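Local coordinates for Non-fluorescent flavoprotein (PDB 1FVP), which binds flavin mononucleotide carrying a covalently attached myristate, as a non-fluorescent homodimeric relative of bacterial luciferase, at residues 3-15 against 40-52. Sequence-based numbering, arbitrary orientation.
Sequences KWNYGVFFVNFYN and SIYDVINIDDHYL. With FMA (6-(3-tetradecanoic acid) flavine mononucleotide), chain D.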
ATOM      1  N   LYS A   3     -10.840  15.440 -13.526  1.00 44.47           N
ATOM      2  CA  LYS A   3     -11.418  15.178 -12.221  1.00 42.96           C
ATOM      3  C   LYS A   3     -10.198  14.678 -11.406  1.00 41.55           C
ATOM      4  O   LYS A   3      -9.579  13.723 -11.874  1.00 41.09           O
ATOM      5  CB  LYS A   3     -12.426  14.045 -12.178  1.00 43.74           C
ATOM      6  CG  LYS A   3     -12.643  13.472 -10.771  1.00 44.17           C
ATOM      7  CD  LYS A   3     -13.572  12.279 -10.782  1.00 44.95           C
ATOM      8  CE  LYS A   3     -13.551  11.513  -9.474  1.00 45.67           C
ATOM      9  NZ  LYS A   3     -14.764  10.654  -9.372  1.00 46.47           N
ATOM     10  N   TRP A   4      -9.987  15.343 -10.308  1.00 40.50           N
ATOM     11  CA  TRP A   4      -8.897  15.078  -9.381  1.00 39.35           C
ATOM     12  C   TRP A   4      -9.359  14.249  -8.177  1.00 39.05           C
ATOM     13  O   TRP A   4     -10.187  14.747  -7.399  1.00 39.69           O
ATOM     14  CB  TRP A   4      -8.322  16.388  -8.861  1.00 37.84           C
ATOM     15  CG  TRP A   4      -7.821  17.317  -9.898  1.00 37.77           C
ATOM     16  CD1 TRP A   4      -7.854  17.218 -11.258  1.00 37.43           C
ATOM     17  CD2 TRP A   4      -7.208  18.592  -9.606  1.00 37.84           C
ATOM     18  NE1 TRP A   4      -7.310  18.337 -11.835  1.00 37.50           N
ATOM     19  CE2 TRP A   4      -6.896  19.190 -10.849  1.00 37.67           C
ATOM     20  CE3 TRP A   4      -6.892  19.243  -8.417  1.00 37.29           C
ATOM     21  CZ2 TRP A   4      -6.277  20.425 -10.928  1.00 37.72           C
ATOM     22  CZ3 TRP A   4      -6.287  20.472  -8.505  1.00 37.68           C
ATOM     23  CH2 TRP A   4      -5.977  21.055  -9.731  1.00 37.64           C
ATOM     24  N   ASN A   5      -8.786  13.062  -8.099  1.00 37.96           N
ATOM     25  CA  ASN A   5      -9.114  12.160  -6.958  1.00 36.55           C
ATOM     26  C   ASN A   5      -8.143  12.651  -5.873  1.00 35.20           C
ATOM     27  O   ASN A   5      -7.107  13.255  -6.239  1.00 35.08           O
ATOM     28  CB  ASN A   5      -9.062  10.722  -7.422  1.00 37.47           C
ATOM     29  CG  ASN A   5      -9.787   9.697  -6.581  1.00 38.41           C
ATOM     30  OD1 ASN A   5      -9.155   8.758  -6.046  1.00 38.94           O
ATOM     31  ND2 ASN A   5     -11.111   9.799  -6.421  1.00 38.46           N
ATOM     32  N   TYR A   6      -8.480  12.439  -4.621  1.00 33.42           N
ATOM     33  CA  TYR A   6      -7.665  12.836  -3.470  1.00 31.15           C
ATOM     34  C   TYR A   6      -7.508  11.675  -2.495  1.00 29.40           C
ATOM     35  O   TYR A   6      -8.476  10.961  -2.202  1.00 28.62           O
ATOM     36  CB  TYR A   6      -8.296  14.023  -2.732  1.00 31.99           C
ATOM     37  CG  TYR A   6      -8.389  15.264  -3.576  1.00 32.87           C
ATOM     38  CD1 TYR A   6      -7.266  16.071  -3.780  1.00 33.83           C
ATOM     39  CD2 TYR A   6      -9.586  15.637  -4.168  1.00 33.41           C
ATOM     40  CE1 TYR A   6      -7.337  17.229  -4.552  1.00 34.24           C
ATOM     41  CE2 TYR A   6      -9.674  16.785  -4.956  1.00 34.18           C
ATOM     42  CZ  TYR A   6      -8.548  17.575  -5.142  1.00 34.45           C
ATOM     43  OH  TYR A   6      -8.671  18.693  -5.910  1.00 35.43           O
ATOM     44  N   GLY A   7      -6.290  11.542  -2.016  1.00 28.03           N
ATOM     45  CA  GLY A   7      -5.920  10.476  -1.058  1.00 26.62           C
ATOM     46  C   GLY A   7      -5.177  11.126   0.103  1.00 25.58           C
ATOM     47  O   GLY A   7      -4.975  12.346   0.044  1.00 26.11           O
ATOM     48  N   VAL A   8      -4.811  10.353   1.098  1.00 24.21           N
ATOM     49  CA  VAL A   8      -4.087  10.855   2.283  1.00 22.68           C
ATOM     50  C   VAL A   8      -2.884   9.932   2.498  1.00 22.46           C
ATOM     51  O   VAL A   8      -2.957   8.757   2.085  1.00 22.63           O
ATOM     52  CB  VAL A   8      -5.044  10.888   3.488  1.00 21.72           C
ATOM     53  CG1 VAL A   8      -4.322  10.944   4.822  1.00 20.85           C
ATOM     54  CG2 VAL A   8      -6.081  11.985   3.398  1.00 20.77           C
ATOM     55  N   PHE A   9      -1.847  10.441   3.135  1.00 21.52           N
ATOM     56  CA  PHE A   9      -0.653   9.623   3.414  1.00 20.49           C
ATOM     57  C   PHE A   9      -0.100  10.048   4.785  1.00 21.04           C
ATOM     58  O   PHE A   9      -0.408  11.149   5.248  1.00 21.15           O
ATOM     59  CB  PHE A   9       0.395   9.725   2.341  1.00 18.88           C
ATOM     60  CG  PHE A   9       1.319  10.903   2.398  1.00 17.35           C
ATOM     61  CD1 PHE A   9       2.513  10.829   3.119  1.00 16.45           C
ATOM     62  CD2 PHE A   9       0.994  12.078   1.727  1.00 16.86           C
ATOM     63  CE1 PHE A   9       3.368  11.912   3.165  1.00 15.89           C
ATOM     64  CE2 PHE A   9       1.846  13.189   1.761  1.00 16.11           C
ATOM     65  CZ  PHE A   9       3.027  13.083   2.495  1.00 15.52           C
ATOM     66  N   PHE A  10       0.715   9.177   5.321  1.00 21.27           N
ATOM     67  CA  PHE A  10       1.372   9.323   6.616  1.00 21.67           C
ATOM     68  C   PHE A  10       2.834   8.850   6.512  1.00 22.96           C
ATOM     69  O   PHE A  10       3.063   7.837   5.823  1.00 23.26           O
ATOM     70  CB  PHE A  10       0.709   8.459   7.682  1.00 19.76           C
ATOM     71  CG  PHE A  10      -0.765   8.450   7.822  1.00 19.01           C
ATOM     72  CD1 PHE A  10      -1.550   7.579   7.090  1.00 18.79           C
ATOM     73  CD2 PHE A  10      -1.391   9.307   8.726  1.00 19.20           C
ATOM     74  CE1 PHE A  10      -2.927   7.567   7.243  1.00 19.42           C
ATOM     75  CE2 PHE A  10      -2.774   9.334   8.899  1.00 18.62           C
ATOM     76  CZ  PHE A  10      -3.541   8.440   8.147  1.00 19.16           C
ATOM     77  N   VAL A  11       3.757   9.516   7.199  1.00 23.79           N
ATOM     78  CA  VAL A  11       5.133   8.962   7.106  1.00 25.91           C
ATOM     79  C   VAL A  11       5.067   7.839   8.134  1.00 28.01           C
ATOM     80  O   VAL A  11       3.986   7.627   8.719  1.00 29.01           O
ATOM     81  CB  VAL A  11       6.192  10.022   7.259  1.00 25.68           C
ATOM     82  CG1 VAL A  11       6.062  11.141   6.223  1.00 25.78           C
ATOM     83  CG2 VAL A  11       6.199  10.589   8.662  1.00 26.58           C
ATOM     84  N   ASN A  12       6.122   7.125   8.352  1.00 30.26           N
ATOM     85  CA  ASN A  12       6.139   6.012   9.328  1.00 32.43           C
ATOM     86  C   ASN A  12       7.481   6.230  10.031  1.00 34.62           C
ATOM     87  O   ASN A  12       8.546   5.842   9.529  1.00 34.72           O
ATOM     88  CB  ASN A  12       5.939   4.685   8.659  1.00 32.91           C
ATOM     89  CG  ASN A  12       6.103   3.450   9.517  1.00 33.64           C
ATOM     90  OD1 ASN A  12       5.993   3.480  10.757  1.00 33.64           O
ATOM     91  ND2 ASN A  12       6.370   2.320   8.847  1.00 33.42           N
ATOM     92  N   PHE A  13       7.317   6.895  11.162  1.00 36.88           N
ATOM     93  CA  PHE A  13       8.527   7.212  11.952  1.00 39.39           C
ATOM     94  C   PHE A  13       8.244   7.365  13.431  1.00 40.64           C
ATOM     95  O   PHE A  13       7.091   7.598  13.852  1.00 41.34           O
ATOM     96  CB  PHE A  13       9.098   8.476  11.306  1.00 41.27           C
ATOM     97  CG  PHE A  13      10.592   8.397  11.274  1.00 43.23           C
ATOM     98  CD1 PHE A  13      11.303   8.504  12.469  1.00 44.15           C
ATOM     99  CD2 PHE A  13      11.248   8.208  10.066  1.00 43.74           C
ATOM    100  CE1 PHE A  13      12.686   8.421  12.471  1.00 45.03           C
ATOM    101  CE2 PHE A  13      12.641   8.132  10.041  1.00 44.36           C
ATOM    102  CZ  PHE A  13      13.345   8.232  11.252  1.00 45.09           C
ATOM    103  N   TYR A  14       9.319   7.242  14.206  1.00 41.55           N
ATOM    104  CA  TYR A  14       9.221   7.364  15.673  1.00 42.13           C
ATOM    105  C   TYR A  14       9.481   8.808  16.095  1.00 42.87           C
ATOM    106  O   TYR A  14      10.451   9.484  15.739  1.00 42.34           O
ATOM    107  CB  TYR A  14      10.054   6.311  16.395  1.00 41.57           C
ATOM    108  CG  TYR A  14       9.633   4.876  16.123  1.00 40.99           C
ATOM    109  CD1 TYR A  14       8.277   4.510  16.070  1.00 40.61           C
ATOM    110  CD2 TYR A  14      10.594   3.881  15.945  1.00 40.23           C
ATOM    111  CE1 TYR A  14       7.900   3.192  15.836  1.00 40.34           C
ATOM    112  CE2 TYR A  14      10.224   2.563  15.713  1.00 39.95           C
ATOM    113  CZ  TYR A  14       8.885   2.221  15.656  1.00 40.09           C
ATOM    114  OH  TYR A  14       8.564   0.913  15.414  1.00 40.02           O
ATOM    115  N   ASN A  15       8.501   9.232  16.868  1.00 44.21           N
ATOM    116  CA  ASN A  15       8.316  10.533  17.482  1.00 45.48           C
ATOM    117  C   ASN A  15       8.650  11.644  16.482  1.00 46.12           C
ATOM    118  O   ASN A  15       9.733  12.236  16.473  1.00 45.96           O
ATOM    119  CB  ASN A  15       8.989  10.714  18.838  1.00 46.18           C
ATOM    120  CG  ASN A  15      10.502  10.645  18.764  1.00 46.82           C
ATOM    121  OD1 ASN A  15      11.054   9.536  18.722  1.00 47.62           O
ATOM    122  ND2 ASN A  15      11.156  11.804  18.717  1.00 47.17           N
ATOM    123  N   SER A  40     -15.286  12.065   2.542  1.00 29.74           N
ATOM    124  CA  SER A  40     -15.624  11.230   1.385  1.00 28.48           C
ATOM    125  C   SER A  40     -14.352  11.080   0.543  1.00 28.06           C
ATOM    126  O   SER A  40     -13.586  10.128   0.614  1.00 28.76           O
ATOM    127  CB  SER A  40     -16.705  11.852   0.523  1.00 27.99           C
ATOM    128  OG  SER A  40     -18.002  11.657   1.029  1.00 28.26           O
ATOM    129  N   ILE A  41     -14.148  12.109  -0.235  1.00 27.36           N
ATOM    130  CA  ILE A  41     -13.058  12.312  -1.166  1.00 26.46           C
ATOM    131  C   ILE A  41     -11.739  11.725  -0.742  1.00 26.20           C
ATOM    132  O   ILE A  41     -10.974  11.447  -1.710  1.00 26.72           O
ATOM    133  CB  ILE A  41     -13.057  13.814  -1.620  1.00 26.59           C
ATOM    134  CG1 ILE A  41     -12.407  14.728  -0.574  1.00 26.53           C
ATOM    135  CG2 ILE A  41     -14.526  14.258  -1.941  1.00 26.60           C
ATOM    136  CD1 ILE A  41     -12.015  16.138  -1.094  1.00 26.30           C
ATOM    137  N   TYR A  42     -11.429  11.504   0.528  1.00 25.24           N
ATOM    138  CA  TYR A  42     -10.103  10.862   0.809  1.00 24.67           C
ATOM    139  C   TYR A  42     -10.350   9.372   0.560  1.00 25.24           C
ATOM    140  O   TYR A  42     -10.906   8.654   1.423  1.00 25.79           O
ATOM    141  CB  TYR A  42      -9.524  11.211   2.179  1.00 22.91           C
ATOM    142  CG  TYR A  42      -9.514  12.706   2.440  1.00 20.87           C
ATOM    143  CD1 TYR A  42      -8.619  13.554   1.804  1.00 20.25           C
ATOM    144  CD2 TYR A  42     -10.445  13.281   3.294  1.00 20.04           C
ATOM    145  CE1 TYR A  42      -8.629  14.927   1.990  1.00 18.73           C
ATOM    146  CE2 TYR A  42     -10.471  14.650   3.486  1.00 18.95           C
ATOM    147  CZ  TYR A  42      -9.570  15.466   2.846  1.00 18.69           C
ATOM    148  OH  TYR A  42      -9.657  16.807   3.092  1.00 19.82           O
ATOM    149  N   ASP A  43      -9.977   8.908  -0.640  1.00 25.37           N
ATOM    150  CA  ASP A  43     -10.246   7.485  -0.949  1.00 24.69           C
ATOM    151  C   ASP A  43      -9.084   6.525  -0.894  1.00 24.12           C
ATOM    152  O   ASP A  43      -9.326   5.335  -1.224  1.00 24.56           O
ATOM    153  CB  ASP A  43     -11.207   7.381  -2.118  1.00 25.29           C
ATOM    154  CG  ASP A  43     -11.041   8.326  -3.272  1.00 26.16           C
ATOM    155  OD1 ASP A  43      -9.931   8.428  -3.821  1.00 26.92           O
ATOM    156  OD2 ASP A  43     -12.044   8.966  -3.665  1.00 26.41           O
ATOM    157  N   VAL A  44      -7.898   6.860  -0.453  1.00 23.34           N
ATOM    158  CA  VAL A  44      -6.746   5.952  -0.327  1.00 21.99           C
ATOM    159  C   VAL A  44      -5.769   6.549   0.705  1.00 21.78           C
ATOM    160  O   VAL A  44      -5.654   7.788   0.815  1.00 22.25           O
ATOM    161  CB  VAL A  44      -6.070   5.625  -1.652  1.00 21.15           C
ATOM    162  CG1 VAL A  44      -7.004   5.261  -2.786  1.00 21.14           C
ATOM    163  CG2 VAL A  44      -5.130   6.730  -2.142  1.00 21.50           C
ATOM    164  N   ILE A  45      -5.107   5.696   1.463  1.00 20.85           N
ATOM    165  CA  ILE A  45      -4.150   6.158   2.485  1.00 20.15           C
ATOM    166  C   ILE A  45      -2.835   5.473   2.126  1.00 20.33           C
ATOM    167  O   ILE A  45      -2.918   4.306   1.721  1.00 20.74           O
ATOM    168  CB  ILE A  45      -4.651   5.979   3.951  1.00 19.10           C
ATOM    169  CG1 ILE A  45      -4.352   4.586   4.523  1.00 19.18           C
ATOM    170  CG2 ILE A  45      -6.149   6.365   4.080  1.00 18.95           C
ATOM    171  CD1 ILE A  45      -5.403   3.900   5.434  1.00 17.91           C
ATOM    172  N   ASN A  46      -1.749   6.174   2.261  1.00 19.97           N
ATOM    173  CA  ASN A  46      -0.400   5.692   1.934  1.00 20.03           C
ATOM    174  C   ASN A  46       0.477   5.747   3.175  1.00 20.72           C
ATOM    175  O   ASN A  46       0.019   6.267   4.215  1.00 20.48           O
ATOM    176  CB  ASN A  46       0.018   6.622   0.789  1.00 20.61           C
ATOM    177  CG  ASN A  46       1.406   6.444   0.253  1.00 21.33           C
ATOM    178  OD1 ASN A  46       1.739   5.367  -0.278  1.00 22.53           O
ATOM    179  ND2 ASN A  46       2.284   7.434   0.371  1.00 20.95           N
ATOM    180  N   ILE A  47       1.706   5.242   3.102  1.00 21.32           N
ATOM    181  CA  ILE A  47       2.653   5.240   4.211  1.00 21.74           C
ATOM    182  C   ILE A  47       4.099   5.413   3.763  1.00 22.17           C
ATOM    183  O   ILE A  47       4.833   4.441   3.652  1.00 22.29           O
ATOM    184  CB  ILE A  47       2.555   4.011   5.189  1.00 21.34           C
ATOM    185  CG1 ILE A  47       1.133   3.877   5.759  1.00 21.30           C
ATOM    186  CG2 ILE A  47       3.616   4.145   6.323  1.00 21.67           C
ATOM    187  CD1 ILE A  47       0.970   3.244   7.153  1.00 20.98           C
ATOM    188  N   ASP A  48       4.501   6.645   3.553  1.00 23.61           N
ATOM    189  CA  ASP A  48       5.862   7.034   3.138  1.00 24.15           C
ATOM    190  C   ASP A  48       6.802   6.418   4.182  1.00 25.43           C
ATOM    191  O   ASP A  48       6.515   6.567   5.379  1.00 25.79           O
ATOM    192  CB  ASP A  48       5.999   8.537   2.992  1.00 22.97           C
ATOM    193  CG  ASP A  48       7.316   9.076   2.472  1.00 23.03           C
ATOM    194  OD1 ASP A  48       8.400   8.835   3.045  1.00 22.49           O
ATOM    195  OD2 ASP A  48       7.245   9.784   1.429  1.00 21.69           O
ATOM    196  N   ASP A  49       7.818   5.729   3.699  1.00 26.54           N
ATOM    197  CA  ASP A  49       8.800   5.090   4.605  1.00 27.14           C
ATOM    198  C   ASP A  49      10.051   4.799   3.775  1.00 27.80           C
ATOM    199  O   ASP A  49      10.923   4.062   4.194  1.00 27.40           O
ATOM    200  CB  ASP A  49       8.232   3.879   5.285  1.00 27.06           C
ATOM    201  CG  ASP A  49       8.439   2.541   4.619  1.00 26.87           C
ATOM    202  OD1 ASP A  49       9.523   1.964   4.800  1.00 26.14           O
ATOM    203  OD2 ASP A  49       7.491   2.095   3.942  1.00 26.49           O
ATOM    204  N   HIS A  50      10.053   5.447   2.645  1.00 29.64           N
ATOM    205  CA  HIS A  50      11.046   5.393   1.584  1.00 31.63           C
ATOM    206  C   HIS A  50      12.481   5.669   1.962  1.00 32.43           C
ATOM    207  O   HIS A  50      13.398   5.239   1.210  1.00 33.18           O
ATOM    208  CB  HIS A  50      10.601   6.273   0.365  1.00 32.47           C
ATOM    209  CG  HIS A  50       9.173   5.927   0.019  1.00 33.22           C
ATOM    210  ND1 HIS A  50       8.086   6.601   0.502  1.00 33.39           N
ATOM    211  CD2 HIS A  50       8.678   4.921  -0.748  1.00 33.95           C
ATOM    212  CE1 HIS A  50       6.982   6.042   0.017  1.00 33.90           C
ATOM    213  NE2 HIS A  50       7.302   5.015  -0.737  1.00 33.70           N
ATOM    214  N   TYR A  51      12.711   6.307   3.089  1.00 32.66           N
ATOM    215  CA  TYR A  51      14.056   6.638   3.574  1.00 32.79           C
ATOM    216  C   TYR A  51      14.915   5.409   3.830  1.00 33.23           C
ATOM    217  O   TYR A  51      16.093   5.545   4.203  1.00 32.83           O
ATOM    218  CB  TYR A  51      13.952   7.482   4.868  1.00 31.99           C
ATOM    219  CG  TYR A  51      13.147   6.839   5.974  1.00 30.80           C
ATOM    220  CD1 TYR A  51      11.760   6.919   6.024  1.00 29.84           C
ATOM    221  CD2 TYR A  51      13.795   6.137   6.987  1.00 30.63           C
ATOM    222  CE1 TYR A  51      11.062   6.302   7.055  1.00 30.20           C
ATOM    223  CE2 TYR A  51      13.108   5.519   8.025  1.00 29.79           C
ATOM    224  CZ  TYR A  51      11.730   5.603   8.057  1.00 29.91           C
ATOM    225  OH  TYR A  51      11.062   5.008   9.096  1.00 29.90           O
ATOM    226  N   LEU A  52      14.325   4.253   3.645  1.00 34.20           N
ATOM    227  CA  LEU A  52      14.928   2.940   3.851  1.00 35.37           C
ATOM    228  C   LEU A  52      15.645   2.334   2.650  1.00 36.05           C
ATOM    229  O   LEU A  52      15.219   2.510   1.499  1.00 36.19           O
ATOM    230  CB  LEU A  52      13.777   2.028   4.320  1.00 35.26           C
ATOM    231  CG  LEU A  52      13.757   1.535   5.744  1.00 35.18           C
ATOM    232  CD1 LEU A  52      14.156   2.616   6.735  1.00 35.38           C
ATOM    233  CD2 LEU A  52      12.337   1.036   6.025  1.00 34.76           C
TER
HETATM  234  N1  FMA D 233      -8.738  22.093 -12.863  1.00 60.48           N
HETATM  235  C2  FMA D 233      -9.192  20.859 -13.091  1.00 60.72           C
HETATM  236  O2  FMA D 233      -9.174  20.244 -14.090  1.00 61.31           O
HETATM  237  N3  FMA D 233      -9.798  20.116 -11.996  1.00 60.32           N
HETATM  238  C4  FMA D 233      -9.910  20.657 -10.767  1.00 60.08           C
HETATM  239  O4  FMA D 233     -10.428  20.001  -9.889  1.00 60.17           O
HETATM  240  C4A FMA D 233      -9.422  21.982 -10.546  1.00 59.98           C
HETATM  241  N5  FMA D 233      -9.482  22.602  -9.394  1.00 59.61           N
HETATM  242  C5A FMA D 233      -9.046  23.843  -9.127  1.00 59.09           C
HETATM  243  C6  FMA D 233      -9.151  24.420  -7.865  1.00 58.14           C
HETATM  244  C7  FMA D 233      -8.674  25.696  -7.692  1.00 58.58           C
HETATM  245  C7M FMA D 233      -8.728  26.450  -6.318  1.00 58.82           C
HETATM  246  C8  FMA D 233      -8.083  26.438  -8.780  1.00 58.87           C
HETATM  247  C8M FMA D 233      -7.554  27.828  -8.641  1.00 58.53           C
HETATM  248  C9  FMA D 233      -7.999  25.836 -10.018  1.00 59.24           C
HETATM  249  C9A FMA D 233      -8.445  24.568 -10.251  1.00 59.43           C
HETATM  250  N10 FMA D 233      -8.381  23.904 -11.469  1.00 59.88           N
HETATM  251  C10 FMA D 233      -8.825  22.673 -11.720  1.00 60.07           C
HETATM  252  C1B FMA D 233      -7.758  24.612 -12.674  1.00 60.34           C
HETATM  253  C2B FMA D 233      -7.104  23.641 -13.749  1.00 61.21           C
HETATM  254  O2B FMA D 233      -5.819  24.218 -13.896  1.00 61.05           O
HETATM  255  C3B FMA D 233      -7.934  23.658 -15.012  1.00 62.19           C
HETATM  256  O3' FMA D 233      -9.237  24.078 -14.757  1.00 62.26           O
HETATM  257  C4B FMA D 233      -7.988  22.337 -15.787  1.00 63.13           C
HETATM  258  O4' FMA D 233      -6.633  21.892 -16.153  1.00 62.91           O
HETATM  259  C5B FMA D 233      -8.804  22.507 -17.099  1.00 64.30           C
HETATM  260  O5' FMA D 233      -7.842  22.120 -18.250  1.00 65.69           O
HETATM  261  P   FMA D 233      -7.517  22.931 -19.567  1.00 66.69           P
HETATM  262  O1P FMA D 233      -8.904  22.837 -20.294  1.00 66.42           O
HETATM  263  O2P FMA D 233      -7.181  24.287 -19.182  1.00 66.35           O
HETATM  264  O3P FMA D 233      -6.413  22.351 -20.161  1.00 66.81           O
HETATM  265  C1' FMA D 233     -12.043  23.513  -5.799  0.92 56.81           C
HETATM  266  O1' FMA D 233     -11.745  24.616  -5.198  0.84 56.91           O
HETATM  267  O2' FMA D 233     -13.200  23.087  -5.727  0.69 56.83           O
HETATM  268  C2' FMA D 233     -11.217  23.285  -7.021  0.94 56.80           C
HETATM  269  C3' FMA D 233      -9.735  23.609  -6.784  0.98 56.83           C
HETATM  270  C4' FMA D 233      -9.025  22.332  -6.451  1.00 55.71           C
HETATM  271  C5' FMA D 233      -8.816  21.936  -5.009  1.00 54.27           C
HETATM  272  C6' FMA D 233      -7.422  21.437  -4.721  1.00 52.90           C
HETATM  273  C7' FMA D 233      -7.376  20.471  -3.545  1.00 51.63           C
HETATM  274  C8' FMA D 233      -6.572  20.883  -2.386  1.00 50.39           C
HETATM  275  C9' FMA D 233      -5.115  20.466  -2.288  1.00 49.40           C
HETATM  276  C11 FMA D 233      -4.335  21.243  -1.272  1.00 48.72           C
HETATM  277  C12 FMA D 233      -4.909  21.658   0.032  1.00 48.26           C
HETATM  278  C13 FMA D 233      -4.044  22.323   1.050  1.00 47.59           C
HETATM  279  C14 FMA D 233      -4.671  22.663   2.364  1.00 47.07           C
HETATM  280  C15 FMA D 233      -6.045  23.263   2.277  1.00 46.97           C
HETATM  281  O   HOH W   1     -10.905  12.188  -4.521  1.00 15.54           O
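Y51 meets N12 and F13 beyond the carboxyl ends of the two paired strands. Its hydroxyl donates to the backbone carbonyl of N12, OH to O 2.7 Å, arriving nearly along the C=O axis. The ring of F13 lies obliquely to that of Y51, planes 40° apart, and puts CE2 over one face of the tyrosine, off toward the rim; D49 O sits over the opposite face. N12 CB packs 3.3 Å from I47 CG2, and CG, anti to the backbone N (chi1 173°), carries the amide on to the second subunit, where A63 O takes ND2.

Strands 6-11 and 42-48 run parallel, joined by helix 23-38 in a beta-alpha-beta unit of the luciferase-family fold. V8 N gives a straight 2.7 Å bond to V44 O, and D43 N bonds Y6 O. F10 N bonds N46 O less directly, at 3.2 Å and with 143° at the hydrogen.

Y6, V8, F10, Y42, I45 and I47 share one face of this pair. V8 lays CG2 obliquely against the Y42 ring, 3.4 Å from CD1, and the Y42 hydroxyl bonds M214 O on helix 207-227. F10 sets CE1 4.0 Å from I45 CB; its side chain also touches another FMA molecule. On the face of F9 and N46, the two CB atoms pack 3.5 Å apart, and the F9 ring meets W96.

Toward the amino end, I41 CD1 lies alongside Y6 CD2, and the Y6 hydroxyl end touches C7' of the ligand's fatty chain. The flavin lies over one face of the W4 indole, its C4 3.4 Å above the plane and over the centre of the ring.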